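Local coordinates for multidomain protein including DUF1735 (Bacteroides ovatus, PDB 3SOT) that is of unknown function but pairs a DUF4973 region with a BT_3044-like C-terminal region and packs against another copy in the crystal, at the interface of chains A and B. Numbering follows the deposited sequence. Chains: chain A/B, Multidomain protein including DUF1735.

Contact 1: the interface of chains A and B. Residues chain A 282, 284, 292; chain B 187-188.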
loop_
_atom_site.group_PDB
_atom_site.type_symbol
_atom_site.label_atom_id
_atom_site.label_comp_id
_atom_site.label_asym_id
_atom_site.label_seq_id
_atom_site.Cartn_x
_atom_site.Cartn_y
_atom_site.Cartn_z
ATOM N N TYR A 282 10.967 -6.137 -11.819
ATOM C CA TYR A 282 10.354 -6.386 -10.514
ATOM C C TYR A 282 11.338 -6.235 -9.326
ATOM O O TYR A 282 10.884 -6.168 -8.176
ATOM C CB TYR A 282 9.733 -7.798 -10.454
ATOM C CG TYR A 282 10.705 -8.935 -10.616
ATOM C CD1 TYR A 282 11.370 -9.477 -9.515
ATOM C CD2 TYR A 282 10.910 -9.524 -11.848
ATOM C CE1 TYR A 282 12.300 -10.505 -9.661
ATOM C CE2 TYR A 282 11.806 -10.582 -12.001
ATOM C CZ TYR A 282 12.506 -11.066 -10.906
ATOM O OH TYR A 282 13.402 -12.102 -11.038
ATOM N N GLY A 284 13.326 -3.775 -8.731
ATOM C CA GLY A 284 13.552 -2.366 -8.497
ATOM C C GLY A 284 14.418 -1.914 -9.655
ATOM O O GLY A 284 14.556 -2.642 -10.658
ATOM N N ILE A 292 10.623 -12.997 -15.249
ATOM C CA ILE A 292 9.504 -13.878 -14.893
ATOM C C ILE A 292 8.568 -13.842 -16.072
ATOM O O ILE A 292 7.961 -12.799 -16.361
ATOM C CB ILE A 292 8.814 -13.515 -13.544
ATOM C CG1 ILE A 292 9.812 -13.564 -12.376
ATOM C CG2 ILE A 292 7.643 -14.446 -13.270
ATOM C CD1 ILE A 292 9.272 -12.954 -11.070
ATOM N N ASP B 187 7.019 -12.514 -6.365
ATOM C CA ASP B 187 8.004 -12.461 -7.445
ATOM C C ASP B 187 9.459 -12.576 -6.920
ATOM O O ASP B 187 10.309 -13.102 -7.648
ATOM C CB ASP B 187 7.849 -11.176 -8.273
ATOM C CG ASP B 187 7.744 -9.873 -7.517
ATOM O OD1 ASP B 187 7.939 -9.880 -6.263
ATOM O OD2 ASP B 187 7.413 -8.848 -8.161
ATOM N N LYS B 188 9.741 -12.109 -5.675
ATOM C CA LYS B 188 11.088 -12.137 -5.108
ATOM C C LYS B 188 11.096 -12.148 -3.563
ATOM O O LYS B 188 10.156 -11.649 -2.936
ATOM C CB LYS B 188 11.865 -10.916 -5.592
ATOM C CG LYS B 188 11.247 -9.611 -5.120
ATOM C CD LYS B 188 11.969 -8.359 -5.523
ATOM C CE LYS B 188 11.121 -7.226 -5.002
ATOM N NZ LYS B 188 11.728 -5.909 -5.243
#
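A:Tyr282 and B:Lys188 are turned toward each other by similar first torsions: each holds its CG in the crowded position between its own backbone N and carbonyl carbon, with chi1 at 62° and 63°. From there the lysine runs out fully extended, and the two side chains slide past each other in opposite directions. The aliphatic stem of B:Lys188 thus travels from the outer part of the phenol ring, where its CB is 4.1 Å from CE1 of A:Tyr282, back toward the tyrosine backbone. Its end delivers a hydrogen bond from the side-chain amine NZ to the carbonyl O of A:Tyr282, 3.1 Å long. The donor lies in the carbonyl plane on a lone pair, with a C=O...N angle of 142°. Because the acceptor is a main-chain carbonyl, this link may not depend on the identity of the tyrosine side chain. Were B:Lys188 an alanine, the carbonyl O of A:Tyr282 would probably lose this donor, and the methylenes beyond CB would no longer lie along the tyrosine.

B:Asp187 comes in alongside the same tyrosine, also running counter to it, with its carboxylate moderately tilted against the ring. The carboxylate oxygen OD2 lies 3.4 Å from CB of A:Tyr282, a van der Waals approach rather than a bond. Meanwhile CB of B:Asp187 packs 3.6 Å from CD1 of A:Ile292, whose side chain crosses that of the aspartate at about a right angle. That same isoleucine methyl sits over one face of the A:Tyr282 ring, near its rim, and probably helps to set the ring's position from within chain A.

In the fold, A:Tyr282 belongs to the loop between strands 264-279 and 292-297, and A:Ile292 opens the second of these. On the partner, B:Asp187 ends the short link after strand 182-184 and B:Lys188 begins strand 188-193, so a loop of one copy rests on a strand start of the other.

Contact 2: the interface of chains A and B. Residues chain A 173, 175; chain B 167-168, 170.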
loop_
_atom_site.group_PDB
_atom_site.type_symbol
_atom_site.label_atom_id
_atom_site.label_comp_id
_atom_site.label_asym_id
_atom_site.label_seq_id
_atom_site.Cartn_x
_atom_site.Cartn_y
_atom_site.Cartn_z
ATOM N N THR A 173 1.950 -17.749 -14.262
ATOM C CA THR A 173 3.402 -17.666 -14.133
ATOM C C THR A 173 4.045 -18.909 -14.759
ATOM O O THR A 173 3.628 -20.036 -14.459
ATOM C CB THR A 173 3.796 -17.520 -12.644
ATOM O OG1 THR A 173 3.081 -16.440 -12.066
ATOM C CG2 THR A 173 5.297 -17.344 -12.432
ATOM N N ILE A 175 6.448 -21.672 -14.748
ATOM C CA ILE A 175 7.202 -22.459 -13.790
ATOM C C ILE A 175 7.695 -23.682 -14.547
ATOM O O ILE A 175 6.875 -24.468 -15.050
ATOM C CB ILE A 175 6.423 -22.822 -12.495
ATOM C CG1 ILE A 175 5.836 -21.594 -11.795
ATOM C CG2 ILE A 175 7.323 -23.601 -11.554
ATOM C CD1 ILE A 175 4.970 -21.906 -10.535
ATOM N N SER B 167 9.296 -16.931 -7.926
ATOM C CA SER B 167 8.086 -17.249 -8.720
ATOM C C SER B 167 7.756 -18.774 -8.718
ATOM O O SER B 167 6.594 -19.138 -8.948
ATOM C CB SER B 167 8.250 -16.767 -10.160
ATOM O OG SER B 167 9.374 -17.342 -10.797
ATOM N N SER B 168 8.772 -19.647 -8.446
ATOM C CA SER B 168 8.606 -21.103 -8.393
ATOM C C SER B 168 8.461 -21.593 -6.934
ATOM O O SER B 168 8.394 -22.809 -6.704
ATOM C CB SER B 168 9.771 -21.805 -9.079
ATOM O OG SER B 168 9.798 -21.495 -10.462
ATOM N N LYS B 170 6.004 -21.924 -3.929
ATOM C CA LYS B 170 4.570 -22.000 -3.642
ATOM C C LYS B 170 4.334 -22.130 -2.128
ATOM O O LYS B 170 4.949 -22.964 -1.456
ATOM C CB LYS B 170 3.893 -23.166 -4.388
ATOM C CG LYS B 170 3.827 -23.002 -5.901
ATOM C CD LYS B 170 2.965 -24.092 -6.491
ATOM C CE LYS B 170 2.681 -23.952 -7.959
ATOM N NZ LYS B 170 1.663 -24.954 -8.390
#
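A:Ile175 presses both of its branches against the paired serines B:Ser167 and B:Ser168, within the BT_3044-like C-terminal region of each copy. The shorter branch ends in CG2, which lies 3.4 Å from the hydroxyl OG of B:Ser168 and 3.9 Å from CB of the same serine. The longer branch reaches the main chain next to it: its terminal CD1 is 3.6 Å from the carbonyl O of B:Ser167. These approaches of A:Ile175 are van der Waals ones.

Two further side chains border this core. CD1 of A:Ile175 also meets the aliphatic end of B:Lys170, with CE 4.0 Å away. The lysine crosses the isoleucine obliquely, and it is the methylene that touches, while the amine NZ continues past. On the other flank, the methyl CG2 of A:Thr173 lies 3.8 Å from CB of B:Ser167, carbon against carbon.

The torsions explain how the isoleucine straddles its partners. With chi1 at -54°, CG2 points anti to the backbone N while CG1 turns to the side of that N; chi2 near 176° then stretches CD1 out from the strand, so the two methyls reach different parts of chain B.

Further out, backbone geometry sets these groups in place. A:Thr173 and A:Ile175 are alternate residues near the end of strand 169-175, which lets both reach across to the serine segment. B:Ser167 and B:Ser168 occupy the loop just before the equivalent strand of chain B. Their turn-like backbone probably directs the carbonyl of the first toward A:Ile175, while the chi1 of B:Ser168, -64°, probably swings its hydroxyl toward the same isoleucine. B:Lys170 lies inside that strand, its side chain extended beyond CG, which carries CE outward to A:Ile175.

The C-alpha centres of contact 1 and contact 2 lie about 11 Å apart, making them neighbouring parts of one interface between two copies of the same protein. They have no residue in common. Both draw on the BT_3044-like C-terminal region, and in both the chain B side uses loop residues leading into strands, 188-193 in contact 1 and 169-175 in contact 2. Strand 169-175 serves twice in contact 2, by its end in chain A and its start in chain B, in keeping with an interface that is not an exact two-fold. The deposited assembly holds three copies, and this pairing may reflect crystal packing.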